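Cellulase CEL9M (Clostridium cellulolyticum, PDB 1IA6) probably hydrolyses internal beta-1,4-glucosidic linkages in cellulose and related beta-glucans, as a family 9 glycoside hydrolase that contributes to cellulose degradation. Local coordinates at residues Ala1-Tyr6 / Val337-Asp343; Thr8-Asp12 / Ile351-Gly355. Numbering follows the deposited sequence.

Contact 1: residues Ala1-Tyr6 / Val337-Asp343. With NI (nickel (II) ion), chain D.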
# COMPACT_ATOMS: atom_id res chain seq x y z
N ALA A 1 23.77 -13.21 2.91
CA ALA A 1 24.59 -13.25 1.67
C ALA A 1 25.38 -11.96 1.50
O ALA A 1 24.88 -10.87 1.78
CB ALA A 1 23.69 -13.47 0.46
N GLY A 2 26.62 -12.09 1.03
CA GLY A 2 27.46 -10.92 0.83
C GLY A 2 26.84 -9.88 -0.08
O GLY A 2 26.98 -8.68 0.15
N THR A 3 26.15 -10.35 -1.12
CA THR A 3 25.50 -9.45 -2.07
C THR A 3 24.07 -9.89 -2.36
O THR A 3 23.76 -11.08 -2.32
CB THR A 3 26.28 -9.39 -3.39
OG1 THR A 3 25.69 -8.42 -4.26
CG2 THR A 3 26.28 -10.75 -4.07
N HIS A 4 23.20 -8.92 -2.63
CA HIS A 4 21.79 -9.20 -2.92
C HIS A 4 21.34 -8.48 -4.19
O HIS A 4 21.84 -7.40 -4.50
CB HIS A 4 20.92 -8.78 -1.74
CG HIS A 4 21.05 -9.66 -0.54
ND1 HIS A 4 20.41 -10.88 -0.44
CD2 HIS A 4 21.78 -9.53 0.59
CE1 HIS A 4 20.74 -11.46 0.70
NE2 HIS A 4 21.57 -10.66 1.35
N ASP A 5 20.40 -9.08 -4.90
CA ASP A 5 19.88 -8.48 -6.13
C ASP A 5 18.61 -7.68 -5.83
O ASP A 5 17.49 -8.17 -6.03
CB ASP A 5 19.57 -9.58 -7.16
CG ASP A 5 19.21 -9.02 -8.53
OD1 ASP A 5 19.18 -7.78 -8.69
OD2 ASP A 5 18.95 -9.82 -9.45
N TYR A 6 18.79 -6.46 -5.35
CA TYR A 6 17.66 -5.59 -5.02
C TYR A 6 16.92 -5.12 -6.27
O TYR A 6 15.72 -4.85 -6.22
CB TYR A 6 18.14 -4.37 -4.23
CG TYR A 6 18.86 -4.69 -2.95
CD1 TYR A 6 18.21 -5.35 -1.90
CD2 TYR A 6 20.20 -4.36 -2.78
CE1 TYR A 6 18.88 -5.67 -0.72
CE2 TYR A 6 20.88 -4.67 -1.60
CZ TYR A 6 20.22 -5.32 -0.58
OH TYR A 6 20.89 -5.64 0.57
N VAL A 337 15.35 -6.00 5.10
CA VAL A 337 15.21 -6.27 3.67
C VAL A 337 15.91 -7.57 3.31
O VAL A 337 15.33 -8.42 2.62
CB VAL A 337 15.82 -5.14 2.82
CG1 VAL A 337 15.77 -5.53 1.35
CG2 VAL A 337 15.06 -3.85 3.05
N ASP A 338 17.14 -7.74 3.76
CA ASP A 338 17.89 -8.95 3.45
C ASP A 338 17.22 -10.20 4.01
O ASP A 338 17.30 -11.27 3.41
CB ASP A 338 19.33 -8.85 3.98
CG ASP A 338 20.15 -7.80 3.23
OD1 ASP A 338 19.68 -7.33 2.17
OD2 ASP A 338 21.25 -7.45 3.69
N TYR A 339 16.54 -10.06 5.14
CA TYR A 339 15.84 -11.18 5.75
C TYR A 339 14.72 -11.62 4.81
O TYR A 339 14.54 -12.80 4.54
CB TYR A 339 15.26 -10.77 7.11
CG TYR A 339 14.55 -11.88 7.86
CD1 TYR A 339 13.27 -12.29 7.47
CD2 TYR A 339 15.15 -12.51 8.94
CE1 TYR A 339 12.61 -13.31 8.16
CE2 TYR A 339 14.49 -13.53 9.64
CZ TYR A 339 13.23 -13.93 9.24
OH TYR A 339 12.57 -14.93 9.92
N ILE A 340 13.98 -10.64 4.29
CA ILE A 340 12.88 -10.89 3.37
C ILE A 340 13.37 -11.57 2.09
O ILE A 340 12.70 -12.47 1.57
CB ILE A 340 12.16 -9.56 3.02
CG1 ILE A 340 11.40 -9.05 4.24
CG2 ILE A 340 11.23 -9.75 1.82
CD1 ILE A 340 10.85 -7.64 4.09
N LEU A 341 14.53 -11.16 1.61
CA LEU A 341 15.10 -11.71 0.38
C LEU A 341 15.70 -13.12 0.51
O LEU A 341 16.00 -13.75 -0.51
CB LEU A 341 16.15 -10.76 -0.19
CG LEU A 341 15.62 -9.38 -0.60
CD1 LEU A 341 16.77 -8.50 -1.07
CD2 LEU A 341 14.58 -9.54 -1.70
N GLY A 342 15.89 -13.60 1.73
CA GLY A 342 16.44 -14.94 1.88
C GLY A 342 17.40 -15.18 3.03
O GLY A 342 17.72 -16.33 3.33
N ASP A 343 17.87 -14.12 3.66
CA ASP A 343 18.80 -14.24 4.78
C ASP A 343 18.04 -14.54 6.07
O ASP A 343 17.94 -13.68 6.94
CB ASP A 343 19.58 -12.94 4.97
CG ASP A 343 20.75 -12.82 4.02
OD1 ASP A 343 20.78 -13.54 3.00
OD2 ASP A 343 21.64 -11.99 4.31
NI NI D . 22.84 -11.25 2.92
O HOH W 1 23.38 -9.53 3.99
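A nickel ion joins the N terminus to the end of helix 327-341, which closes with a Schellman motif. The helix belongs to the alpha-helical barrel of this family 9 module. V337 points its CA-to-CB bond toward the N-terminal segment. Its CG1 is 3.7 Å from CE1 of Y6, an apolar contact that continues onto helix 413-429, where both side chains also pack. The next residue, D338, accepts a short hydrogen bond at OD1 from Y6 OH, 2.6 Å. Its OD2 accepts a bond from a water that is itself a nickel ligand, and forms a salt bridge with K334. D338 thus lies in the second shell of the nickel, reached through the water. L341 turns its side chain to the N-terminal segment, and its CD1 sits 3.5 Å from Y6 CE1 and 4.2 Å from H4 CB. G342 ends the helix with positive phi. There a CB would be jammed against the preceding carbonyl. The N of D343 bonds back to D338 O at 2.9 Å. This turn brings the D343 carboxylate to the metal. A1 chelates nickel through its free amino N and its carbonyl O, at 2.2 and 2.4 Å. H4 adds NE2 at 2.1 Å. D343 OD2 binds the nickel at 2.0 Å. D343 OD1 stays off the metal and accepts a weak hydrogen bond from A1 N at 3.0 Å.

Contact 2: residues Thr8-Asp12 / Ile351-Gly355; sequences TALKD and IIGYG
Y354, A9 and D12 carry most of this contact. Segment 8-12 is one regular turn and a little more of helix 6-15, with D12 N bonded to T8 O at 3.0 Å. Segment 351-355 has no regular secondary structure. It holds a type II beta turn from I351 to Y354, closed by Y354 N to I351 O at 3.2 Å. G353 occupies the third position with phi/psi of 82/0°, where a CB would clash with the carbonyl before it.

The nearest CA atoms are those of A9 and Y354, 6.7 Å apart. Y354 leaves the turn with an extended backbone and a t rotamer, chi2 near -77°. This lays its ring along the helix. Its CE2 lies 3.6 Å from A9 CB and 3.5 Å from A9 N. T8 CG2 meets the ring edge, 4.1 Å from Y354 CD2. The phenol OH runs on to a hydrogen bond with D5 O, just before the helix. A9 also touches I351, with CB to CD1 at 4.3 Å. Both A9 and I351 pack on L341 of helix 327-341.

D12 takes the m rotamer and points to the turn. Its OD2 is 3.7 Å from Y354 CB, but 4.1 Å from G353 O. A water fills that gap, donating to D12 OD2 at 2.6 Å and to G353 O at 2.8 Å. The contact is helix-to-loop packing in the family 9 catalytic module: a type II turn with glycine at its third position, set against the N-terminal helix.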
# COMPACT_ATOMS: atom_id res chain seq x y z
N THR A 8 16.24 -6.81 -9.15
CA THR A 8 15.27 -7.80 -9.61
C THR A 8 14.09 -7.88 -8.64
O THR A 8 12.95 -8.04 -9.06
CB THR A 8 15.92 -9.19 -9.76
OG1 THR A 8 16.95 -9.13 -10.76
CG2 THR A 8 14.88 -10.22 -10.18
N ALA A 9 14.37 -7.76 -7.35
CA ALA A 9 13.31 -7.82 -6.35
C ALA A 9 12.36 -6.63 -6.57
O ALA A 9 11.15 -6.78 -6.48
CB ALA A 9 13.89 -7.77 -4.95
N LEU A 10 12.93 -5.46 -6.86
CA LEU A 10 12.11 -4.28 -7.09
C LEU A 10 11.18 -4.50 -8.28
O LEU A 10 9.98 -4.27 -8.18
CB LEU A 10 13.00 -3.06 -7.36
CG LEU A 10 12.24 -1.77 -7.69
CD1 LEU A 10 11.31 -1.40 -6.53
CD2 LEU A 10 13.22 -0.65 -7.97
N LYS A 11 11.74 -4.96 -9.39
CA LYS A 11 10.95 -5.23 -10.59
C LYS A 11 9.80 -6.18 -10.27
O LYS A 11 8.66 -5.95 -10.66
CB LYS A 11 11.81 -5.85 -11.69
CG LYS A 11 11.02 -6.14 -12.96
CD LYS A 11 11.83 -6.91 -14.00
CE LYS A 11 12.08 -8.35 -13.56
NZ LYS A 11 12.77 -9.14 -14.62
N ASP A 12 10.12 -7.26 -9.55
CA ASP A 12 9.10 -8.24 -9.20
C ASP A 12 8.01 -7.65 -8.30
O ASP A 12 6.83 -7.91 -8.52
CB ASP A 12 9.71 -9.44 -8.47
CG ASP A 12 10.58 -10.30 -9.36
OD1 ASP A 12 10.43 -10.24 -10.60
OD2 ASP A 12 11.41 -11.05 -8.82
N ILE A 351 9.45 -13.40 -0.98
CA ILE A 351 8.86 -12.77 -2.15
C ILE A 351 8.67 -13.91 -3.15
O ILE A 351 9.64 -14.52 -3.60
CB ILE A 351 9.78 -11.71 -2.78
CG1 ILE A 351 9.98 -10.53 -1.82
CG2 ILE A 351 9.18 -11.20 -4.08
CD1 ILE A 351 10.93 -9.47 -2.34
N ILE A 352 7.42 -14.22 -3.48
CA ILE A 352 7.16 -15.31 -4.41
C ILE A 352 7.78 -15.05 -5.78
O ILE A 352 7.74 -13.94 -6.30
CB ILE A 352 5.63 -15.53 -4.57
CG1 ILE A 352 5.04 -16.01 -3.24
CG2 ILE A 352 5.35 -16.55 -5.67
CD1 ILE A 352 3.53 -16.14 -3.25
N GLY A 353 8.39 -16.09 -6.35
CA GLY A 353 9.00 -15.95 -7.66
C GLY A 353 10.40 -15.35 -7.67
O GLY A 353 11.00 -15.17 -8.74
N TYR A 354 10.91 -15.02 -6.49
CA TYR A 354 12.24 -14.45 -6.37
C TYR A 354 13.09 -15.31 -5.45
O TYR A 354 12.57 -15.90 -4.50
CB TYR A 354 12.16 -13.02 -5.81
CG TYR A 354 13.50 -12.40 -5.47
CD1 TYR A 354 14.19 -12.75 -4.31
CD2 TYR A 354 14.09 -11.46 -6.33
CE1 TYR A 354 15.43 -12.19 -4.01
CE2 TYR A 354 15.33 -10.90 -6.03
CZ TYR A 354 15.99 -11.27 -4.88
OH TYR A 354 17.22 -10.72 -4.59
N GLY A 355 14.38 -15.40 -5.73
CA GLY A 355 15.27 -16.18 -4.88
C GLY A 355 15.00 -17.67 -4.86
O GLY A 355 14.77 -18.28 -5.90
O HOH W 2 12.45 -13.13 -9.88

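In the fold
The chain starts with the N-terminal loop of contact 1 and runs straight into helix 6-15, which carries the first half of contact 2. More than 300 residues follow, about half of them helical, before helix 327-341 returns to close contact 1. The loop after that helix then closes contact 2. The two closures cross, since their segments alternate along the sequence. Their centres are about 11 Å apart. L341 is shared ground: its CD2 is 3.8 Å from A9 CB and 3.6 Å from Y354 CE1. Together the contacts tie the N-terminal loop and helix to helix 327-341 and the loop beyond it, beside helix 413-429.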